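PDB 4XGU: putative pachytene checkpoint protein 2 from Caenorhabditis elegans, which binds and hydrolyses ATP as an AAA+ protein remodeler of the PCH2 subfamily and probably plays a key role in chromosome recombination during meiosis. Local coordinates for residues L139-D142 and S143-N147; Q321-D324 and F325-Y328; G184-S187 and L188-L192. All blocks are in the same frame, centred on the assembly; numbering follows the deposited sequence.

How the contacts relate
Along the chain, contact 1 comes first, at the start of helix 145-161; contact 3 follows, in the first turns of helix 185-199, and contact 2 comes last, where helix 324-340 begins. Contacts 1 and 3 share the ADP, one at the adenine and the other at the phosphates; their centres lie about 12 Å apart, and L139 and Y141 pack on L188. Contact 2 belongs to the lid region and touches contact 1 through D142, with about 11 Å between centres, but stays about 7 Å from contact 3 at the nearest atoms. The adenine-binding loop 139-142 therefore lies between the P-loop helix and the lid, so that nucleotide, AAA core and lid meet around it.

Contact 1: residues L139-D142 and S143-N147; sequences LIYD and SNLKN. With ADP (adenosine-5'-diphosphate), chain H.
The ring of Y141 is covered on both faces, by L145 on one and by the adenine amino group of ADP on the other. CD2 of L145 sits over the centre of the ring as a CH-pi contact, 3.6 Å from the centroid and only 4° off the normal. Opposite it, N6 of ADP lies 3.6 Å from Y141 CZ, displaced toward the rim. K146 comes in at the ring edge, its CG 3.6 Å from Y141 CD2 and its CD in the plane of the ring. The lysine chain crosses the tyrosine at about a right angle and bends at chi3 (62°), which turns NZ back onto the carbonyl of L139, with 3.0 Å between K146 NZ and L139 O. The same ammonium group is bonded to W136 O and forms a salt bridge with D78, so several acceptors share this buried charge.

The backbone of I140 reads the adenine edge in both directions: I140 N donates to ADP N1 (2.9 Å), and ADP N6 donates to I140 O (2.8 Å). Y141 OH, hydrogen-bonded to T183 O, ties this loop to the P-loop. The segment thus links helix 135-138 to helix 145-161, with L139, Y141 and L145 packed on L188 of helix 185-199 and I140 leaning on helix 324-340.

Contact 2: residues Q321-D324 and F325-Y328; sequences QPSD and FARY
The backbone turns from the extended P322 into helix 324-340 at S323, the N-cap residue, and the first helical bonds run from R327 N to S323 O (2.8 Å) and from Y328 N to D324 O (3.2 Å). Within this turn P322 packs against A326, CB to CB at 3.7 Å. The hydroxyl of S323 makes a weak hydrogen bond with D142 OD2.

R327 returns along the opening turn toward the residues before it. Its chain bends at chi3 (-80°), which carries the guanidinium over the backbone of 322-323, where one face lies across the carbonyl group of P322, with R327 CZ 3.1 Å from P322 O. Its edge meets D324: R327 NH2 and D324 OD1 form a salt bridge with a modelled separation of 2.4 Å, so short that the exact value is doubtful. The two side chains run side by side and point the same way, yet their carboxylate and guanidinium planes are 77° apart, and a single oxygen of D324 faces a single nitrogen of R327. The other oxygen, OD2, has a long, weak ion pair with R380. The rings of F325 and Y328 meet other parts of the chain, F325 touching D142 and I358, while Y328 reaches helix 367-378 and bonds through its hydroxyl to Q356 O.

Such an arrangement is that of a helix N-terminus: a serine in the N-cap position, a proline just before it, and an acidic residue in the first turn, where its charge would probably suit the helix dipole. Here it opens the first helix of the AAA+ lid, reached from strand 315-318 of the core.

Contact 3: residues G184-S187 and L188-L192; sequences GKTS and LCKGL. With ADP (adenosine-5'-diphosphate), chain H.
K185 reaches the beta-phosphate of ADP through a chain extended at chi2 and bent at chi3 (-122°) and chi4 (63°), which brings NZ within 3.1 Å of ADP O1B. T186 sets its hydroxyl beside the backbone N (chi1 -56°), so that OG1, 2.8 Å from ADP O2B, and T186 N, 2.7 Å away, grip the same oxygen. The remaining methyl, T186 CG2, runs alongside K190, 3.9 Å from its CE. S187 repeats the pattern at the alpha-phosphate, where its N lies 2.8 Å from ADP O1A and OG gives a second bond. G184 N joins K185 NZ on O1B.

Behind these groups the helix runs regularly, from L188 N bonding to G184 O through G191 N to S187 O. K185 NZ also has N300 OD1 as a partner. A methionine in place of K185 has no ammonium group, and the charge on the beta-phosphate would probably be less well offset, with N300 OD1 left without this donor. Backbone amides, hydroxyls and one lysine thus converge on the phosphates at the start of helix 185-199, as in a Walker A P-loop, where the amides and the helix dipole are likely to help offset the negative charge.

Contact 1: residues L139-D142 and S143-N147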
loop_
_atom_site.group_PDB
_atom_site.type_symbol
_atom_site.label_atom_id
_atom_site.label_comp_id
_atom_site.label_asym_id
_atom_site.label_seq_id
_atom_site.Cartn_x
_atom_site.Cartn_y
_atom_site.Cartn_z
ATOM N N LEU B 139 18.594 -21.093 36.381
ATOM C CA LEU B 139 18.917 -20.519 35.083
ATOM C C LEU B 139 20.410 -20.681 34.816
ATOM O O LEU B 139 21.243 -20.262 35.624
ATOM C CB LEU B 139 18.507 -19.045 35.021
ATOM C CG LEU B 139 17.001 -18.797 34.916
ATOM C CD1 LEU B 139 16.682 -17.316 34.975
ATOM C CD2 LEU B 139 16.460 -19.405 33.640
ATOM N N ILE B 140 20.742 -21.290 33.680
ATOM C CA ILE B 140 22.129 -21.627 33.365
ATOM C C ILE B 140 22.656 -20.944 32.106
ATOM O O ILE B 140 22.150 -21.170 31.006
ATOM C CB ILE B 140 22.306 -23.140 33.182
ATOM C CG1 ILE B 140 21.788 -23.890 34.408
ATOM C CG2 ILE B 140 23.764 -23.471 32.918
ATOM C CD1 ILE B 140 21.920 -25.395 34.299
ATOM N N TYR B 141 23.687 -20.124 32.274
ATOM C CA TYR B 141 24.328 -19.458 31.150
ATOM C C TYR B 141 25.842 -19.544 31.284
ATOM O O TYR B 141 26.365 -19.734 32.383
ATOM C CB TYR B 141 23.880 -17.998 31.057
ATOM C CG TYR B 141 22.404 -17.829 30.765
ATOM C CD1 TYR B 141 21.905 -18.023 29.485
ATOM C CD2 TYR B 141 21.512 -17.470 31.768
ATOM C CE1 TYR B 141 20.561 -17.873 29.211
ATOM C CE2 TYR B 141 20.164 -17.316 31.503
ATOM C CZ TYR B 141 19.694 -17.517 30.223
ATOM O OH TYR B 141 18.354 -17.362 29.950
ATOM N N ASP B 142 26.540 -19.400 30.163
ATOM C CA ASP B 142 27.989 -19.556 30.129
ATOM C C ASP B 142 28.689 -18.216 29.908
ATOM O O ASP B 142 29.916 -18.142 29.851
ATOM C CB ASP B 142 28.377 -20.550 29.028
ATOM C CG ASP B 142 29.851 -20.905 29.049
ATOM O OD1 ASP B 142 30.456 -20.884 30.143
ATOM O OD2 ASP B 142 30.402 -21.204 27.968
ATOM N N SER B 143 27.903 -17.150 29.806
ATOM C CA SER B 143 28.440 -15.857 29.399
ATOM C C SER B 143 28.460 -14.820 30.514
ATOM O O SER B 143 28.670 -13.635 30.250
ATOM C CB SER B 143 27.634 -15.312 28.219
ATOM O OG SER B 143 26.262 -15.202 28.557
ATOM N N ASN B 144 28.243 -15.263 31.749
ATOM C CA ASN B 144 28.120 -14.355 32.890
ATOM C C ASN B 144 26.993 -13.343 32.670
ATOM O O ASN B 144 26.999 -12.250 33.235
ATOM C CB ASN B 144 29.446 -13.635 33.156
ATOM C CG ASN B 144 29.614 -13.242 34.613
ATOM O OD1 ASN B 144 29.789 -12.068 34.936
ATOM N ND2 ASN B 144 29.554 -14.229 35.502
ATOM N N LEU B 145 26.024 -13.737 31.848
ATOM C CA LEU B 145 24.878 -12.909 31.491
ATOM C C LEU B 145 24.031 -12.526 32.697
ATOM O O LEU B 145 23.560 -11.394 32.797
ATOM C CB LEU B 145 24.010 -13.647 30.467
ATOM C CG LEU B 145 22.547 -13.216 30.321
ATOM C CD1 LEU B 145 22.441 -11.856 29.652
ATOM C CD2 LEU B 145 21.748 -14.260 29.555
ATOM N N LYS B 146 23.830 -13.481 33.600
ATOM C CA LYS B 146 23.003 -13.263 34.781
ATOM C C LYS B 146 23.576 -12.147 35.639
ATOM O O LYS B 146 22.842 -11.276 36.105
ATOM C CB LYS B 146 22.875 -14.552 35.598
ATOM C CG LYS B 146 22.125 -15.666 34.877
ATOM C CD LYS B 146 22.262 -17.004 35.596
ATOM C CE LYS B 146 21.675 -16.949 36.996
ATOM N NZ LYS B 146 21.893 -18.226 37.740
ATOM N N ASN B 147 24.890 -12.164 35.836
ATOM C CA ASN B 147 25.543 -11.129 36.625
ATOM C C ASN B 147 25.424 -9.756 35.981
ATOM O O ASN B 147 25.209 -8.761 36.674
ATOM C CB ASN B 147 27.018 -11.469 36.845
ATOM C CG ASN B 147 27.236 -12.359 38.052
ATOM O OD1 ASN B 147 26.455 -12.336 39.005
ATOM N ND2 ASN B 147 28.306 -13.147 38.021
HETATM P PB ADP H . 11.476 -17.527 26.522
HETATM O O1B ADP H . 12.805 -17.548 25.809
HETATM O O2B ADP H . 11.285 -16.328 27.419
HETATM O O3B ADP H . 10.288 -17.829 25.635
HETATM P PA ADP H . 10.842 -18.786 28.971
HETATM O O1A ADP H . 11.562 -17.806 29.864
HETATM O O2A ADP H . 9.352 -18.658 28.747
HETATM O O3A ADP H . 11.571 -18.786 27.530
HETATM O "O5'" ADP H . 11.120 -20.255 29.567
HETATM C "C5'" ADP H . 11.724 -21.282 28.787
HETATM C "C4'" ADP H . 11.811 -22.547 29.631
HETATM O "O4'" ADP H . 12.946 -23.315 29.225
HETATM C "C3'" ADP H . 11.983 -22.223 31.105
HETATM O "O3'" ADP H . 10.797 -22.564 31.828
HETATM C "C2'" ADP H . 13.151 -23.062 31.580
HETATM O "O2'" ADP H . 12.674 -24.147 32.381
HETATM C "C1'" ADP H . 13.814 -23.603 30.323
HETATM N N9 ADP H . 15.084 -22.869 30.096
HETATM C C8 ADP H . 15.323 -22.039 29.062
HETATM N N7 ADP H . 16.573 -21.514 29.123
HETATM C C5 ADP H . 17.161 -22.013 30.223
HETATM C C6 ADP H . 18.480 -21.869 30.877
HETATM N N6 ADP H . 19.432 -21.067 30.344
HETATM N N1 ADP H . 18.698 -22.564 32.014
HETATM C C2 ADP H . 17.753 -23.364 32.546
HETATM N N3 ADP H . 16.532 -23.542 32.008
HETATM C C4 ADP H . 16.180 -22.908 30.863
#

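Contact 2: residues Q321-D324 and F325-Y328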
loop_
_atom_site.group_PDB
_atom_site.type_symbol
_atom_site.label_atom_id
_atom_site.label_comp_id
_atom_site.label_asym_id
_atom_site.label_seq_id
_atom_site.Cartn_x
_atom_site.Cartn_y
_atom_site.Cartn_z
ATOM N N GLN B 321 21.051 -19.319 22.159
ATOM C CA GLN B 321 20.861 -20.719 22.518
ATOM C C GLN B 321 22.098 -21.204 23.268
ATOM O O GLN B 321 23.213 -20.789 22.951
ATOM C CB GLN B 321 20.604 -21.575 21.272
ATOM C CG GLN B 321 19.352 -21.200 20.479
ATOM C CD GLN B 321 18.059 -21.705 21.112
ATOM O OE1 GLN B 321 18.024 -22.068 22.289
ATOM N NE2 GLN B 321 16.989 -21.732 20.324
ATOM N N PRO B 322 21.908 -22.078 24.269
ATOM C CA PRO B 322 23.026 -22.490 25.124
ATOM C C PRO B 322 24.170 -23.125 24.339
ATOM O O PRO B 322 23.927 -23.858 23.381
ATOM C CB PRO B 322 22.384 -23.509 26.072
ATOM C CG PRO B 322 21.177 -24.001 25.345
ATOM C CD PRO B 322 20.673 -22.818 24.579
ATOM N N SER B 323 25.403 -22.831 24.739
ATOM C CA SER B 323 26.582 -23.418 24.110
ATOM C C SER B 323 26.801 -24.849 24.591
ATOM O O SER B 323 26.029 -25.362 25.401
ATOM C CB SER B 323 27.821 -22.570 24.400
ATOM O OG SER B 323 27.998 -22.387 25.795
ATOM N N ASP B 324 27.859 -25.487 24.094
ATOM C CA ASP B 324 28.151 -26.878 24.437
ATOM C C ASP B 324 28.373 -27.074 25.935
ATOM O O ASP B 324 27.934 -28.070 26.508
ATOM C CB ASP B 324 29.373 -27.372 23.660
ATOM C CG ASP B 324 29.121 -27.453 22.169
ATOM O OD1 ASP B 324 28.409 -26.574 21.639
ATOM O OD2 ASP B 324 29.632 -28.396 21.527
ATOM N N PHE B 325 29.053 -26.121 26.564
ATOM C CA PHE B 325 29.279 -26.170 28.004
ATOM C C PHE B 325 27.974 -25.985 28.772
ATOM O O PHE B 325 27.744 -26.639 29.789
ATOM C CB PHE B 325 30.290 -25.105 28.430
ATOM C CG PHE B 325 30.340 -24.874 29.917
ATOM C CD1 PHE B 325 31.143 -25.654 30.725
ATOM C CD2 PHE B 325 29.584 -23.868 30.505
ATOM C CE1 PHE B 325 31.189 -25.441 32.089
ATOM C CE2 PHE B 325 29.627 -23.652 31.869
ATOM C CZ PHE B 325 30.431 -24.438 32.662
ATOM N N ALA B 326 27.132 -25.078 28.290
ATOM C CA ALA B 326 25.863 -24.796 28.948
ATOM C C ALA B 326 24.900 -25.970 28.798
ATOM O O ALA B 326 24.161 -26.298 29.728
ATOM C CB ALA B 326 25.246 -23.527 28.388
ATOM N N ARG B 327 24.916 -26.599 27.626
ATOM C CA ARG B 327 24.070 -27.762 27.373
ATOM C C ARG B 327 24.378 -28.880 28.359
ATOM O O ARG B 327 23.467 -29.494 28.913
ATOM C CB ARG B 327 24.246 -28.265 25.941
ATOM C CG ARG B 327 23.415 -27.528 24.906
ATOM C CD ARG B 327 23.756 -27.999 23.500
ATOM N NE ARG B 327 24.973 -27.378 22.982
ATOM C CZ ARG B 327 24.988 -26.445 22.036
ATOM N NH1 ARG B 327 23.850 -26.034 21.492
ATOM N NH2 ARG B 327 26.139 -25.927 21.626
ATOM N N TYR B 328 25.666 -29.135 28.577
ATOM C CA TYR B 328 26.096 -30.148 29.537
ATOM C C TYR B 328 25.558 -29.830 30.927
ATOM O O TYR B 328 25.064 -30.711 31.631
ATOM C CB TYR B 328 27.627 -30.250 29.574
ATOM C CG TYR B 328 28.158 -31.094 30.715
ATOM C CD1 TYR B 328 28.389 -30.538 31.968
ATOM C CD2 TYR B 328 28.431 -32.446 30.538
ATOM C CE1 TYR B 328 28.861 -31.304 33.014
ATOM C CE2 TYR B 328 28.912 -33.218 31.580
ATOM C CZ TYR B 328 29.123 -32.642 32.815
ATOM O OH TYR B 328 29.598 -33.406 33.854
#

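Contact 3: residues G184-S187 and L188-L192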
loop_
_atom_site.group_PDB
_atom_site.type_symbol
_atom_site.label_atom_id
_atom_site.label_comp_id
_atom_site.label_asym_id
_atom_site.label_seq_id
_atom_site.Cartn_x
_atom_site.Cartn_y
_atom_site.Cartn_z
ATOM N N GLY B 184 14.914 -18.625 27.403
ATOM C CA GLY B 184 14.423 -18.354 28.744
ATOM C C GLY B 184 14.544 -16.905 29.176
ATOM O O GLY B 184 14.966 -16.614 30.294
ATOM N N LYS B 185 14.164 -15.993 28.288
ATOM C CA LYS B 185 14.207 -14.566 28.582
ATOM C C LYS B 185 13.174 -14.183 29.633
ATOM O O LYS B 185 13.428 -13.341 30.494
ATOM C CB LYS B 185 13.978 -13.758 27.309
ATOM C CG LYS B 185 14.830 -14.205 26.141
ATOM C CD LYS B 185 14.534 -13.385 24.903
ATOM C CE LYS B 185 14.091 -14.273 23.760
ATOM N NZ LYS B 185 12.819 -14.989 24.058
ATOM N N THR B 186 12.000 -14.798 29.545
ATOM C CA THR B 186 10.930 -14.544 30.499
ATOM C C THR B 186 11.369 -14.933 31.903
ATOM O O THR B 186 11.175 -14.174 32.852
ATOM C CB THR B 186 9.650 -15.318 30.134
ATOM O OG1 THR B 186 9.250 -14.985 28.798
ATOM C CG2 THR B 186 8.527 -14.971 31.099
ATOM N N SER B 187 11.978 -16.111 32.023
ATOM C CA SER B 187 12.459 -16.606 33.311
ATOM C C SER B 187 13.468 -15.646 33.932
ATOM O O SER B 187 13.471 -15.442 35.146
ATOM C CB SER B 187 13.080 -17.995 33.155
ATOM O OG SER B 187 12.097 -18.960 32.826
ATOM N N LEU B 188 14.319 -15.060 33.095
ATOM C CA LEU B 188 15.260 -14.043 33.549
ATOM C C LEU B 188 14.525 -12.857 34.163
ATOM O O LEU B 188 14.884 -12.382 35.239
ATOM C CB LEU B 188 16.142 -13.563 32.395
ATOM C CG LEU B 188 17.311 -14.454 31.978
ATOM C CD1 LEU B 188 18.059 -13.828 30.812
ATOM C CD2 LEU B 188 18.248 -14.681 33.151
ATOM N N CYS B 189 13.493 -12.383 33.473
ATOM C CA CYS B 189 12.713 -11.248 33.949
ATOM C C CYS B 189 12.003 -11.560 35.260
ATOM O O CYS B 189 11.960 -10.722 36.159
ATOM C CB CYS B 189 11.689 -10.823 32.897
ATOM S SG CYS B 189 12.406 -10.043 31.440
ATOM N N LYS B 190 11.442 -12.761 35.359
ATOM C CA LYS B 190 10.758 -13.180 36.574
ATOM C C LYS B 190 11.735 -13.183 37.744
ATOM O O LYS B 190 11.506 -12.527 38.762
ATOM C CB LYS B 190 10.141 -14.570 36.408
ATOM C CG LYS B 190 9.230 -14.749 35.205
ATOM C CD LYS B 190 7.858 -14.150 35.435
ATOM C CE LYS B 190 6.799 -14.843 34.583
ATOM N NZ LYS B 190 6.657 -16.289 34.928
ATOM N N GLY B 191 12.831 -13.919 37.583
ATOM C CA GLY B 191 13.809 -14.079 38.644
ATOM C C GLY B 191 14.475 -12.777 39.030
ATOM O O GLY B 191 14.775 -12.545 40.205
ATOM N N LEU B 192 14.709 -11.927 38.034
ATOM C CA LEU B 192 15.335 -10.629 38.259
ATOM C C LEU B 192 14.473 -9.751 39.159
ATOM O O LEU B 192 14.965 -9.149 40.114
ATOM C CB LEU B 192 15.591 -9.927 36.928
ATOM C CG LEU B 192 16.048 -8.475 37.004
ATOM C CD1 LEU B 192 17.383 -8.374 37.720
ATOM C CD2 LEU B 192 16.133 -7.893 35.607
HETATM P PB ADP H . 11.476 -17.527 26.522
HETATM O O1B ADP H . 12.805 -17.548 25.809
HETATM O O2B ADP H . 11.285 -16.328 27.419
HETATM O O3B ADP H . 10.288 -17.829 25.635
HETATM P PA ADP H . 10.842 -18.786 28.971
HETATM O O1A ADP H . 11.562 -17.806 29.864
HETATM O O2A ADP H . 9.352 -18.658 28.747
HETATM O O3A ADP H . 11.571 -18.786 27.530
HETATM O "O5'" ADP H . 11.120 -20.255 29.567
HETATM C "C5'" ADP H . 11.724 -21.282 28.787
HETATM C "C4'" ADP H . 11.811 -22.547 29.631
HETATM O "O4'" ADP H . 12.946 -23.315 29.225
HETATM C "C3'" ADP H . 11.983 -22.223 31.105
HETATM O "O3'" ADP H . 10.797 -22.564 31.828
HETATM C "C2'" ADP H . 13.151 -23.062 31.580
HETATM O "O2'" ADP H . 12.674 -24.147 32.381
HETATM C "C1'" ADP H . 13.814 -23.603 30.323
HETATM N N9 ADP H . 15.084 -22.869 30.096
HETATM C C8 ADP H . 15.323 -22.039 29.062
HETATM N N7 ADP H . 16.573 -21.514 29.123
HETATM C C5 ADP H . 17.161 -22.013 30.223
HETATM C C6 ADP H . 18.480 -21.869 30.877
HETATM N N6 ADP H . 19.432 -21.067 30.344
HETATM N N1 ADP H . 18.698 -22.564 32.014
HETATM C C2 ADP H . 17.753 -23.364 32.546
HETATM N N3 ADP H . 16.532 -23.542 32.008
HETATM C C4 ADP H . 16.180 -22.908 30.863
#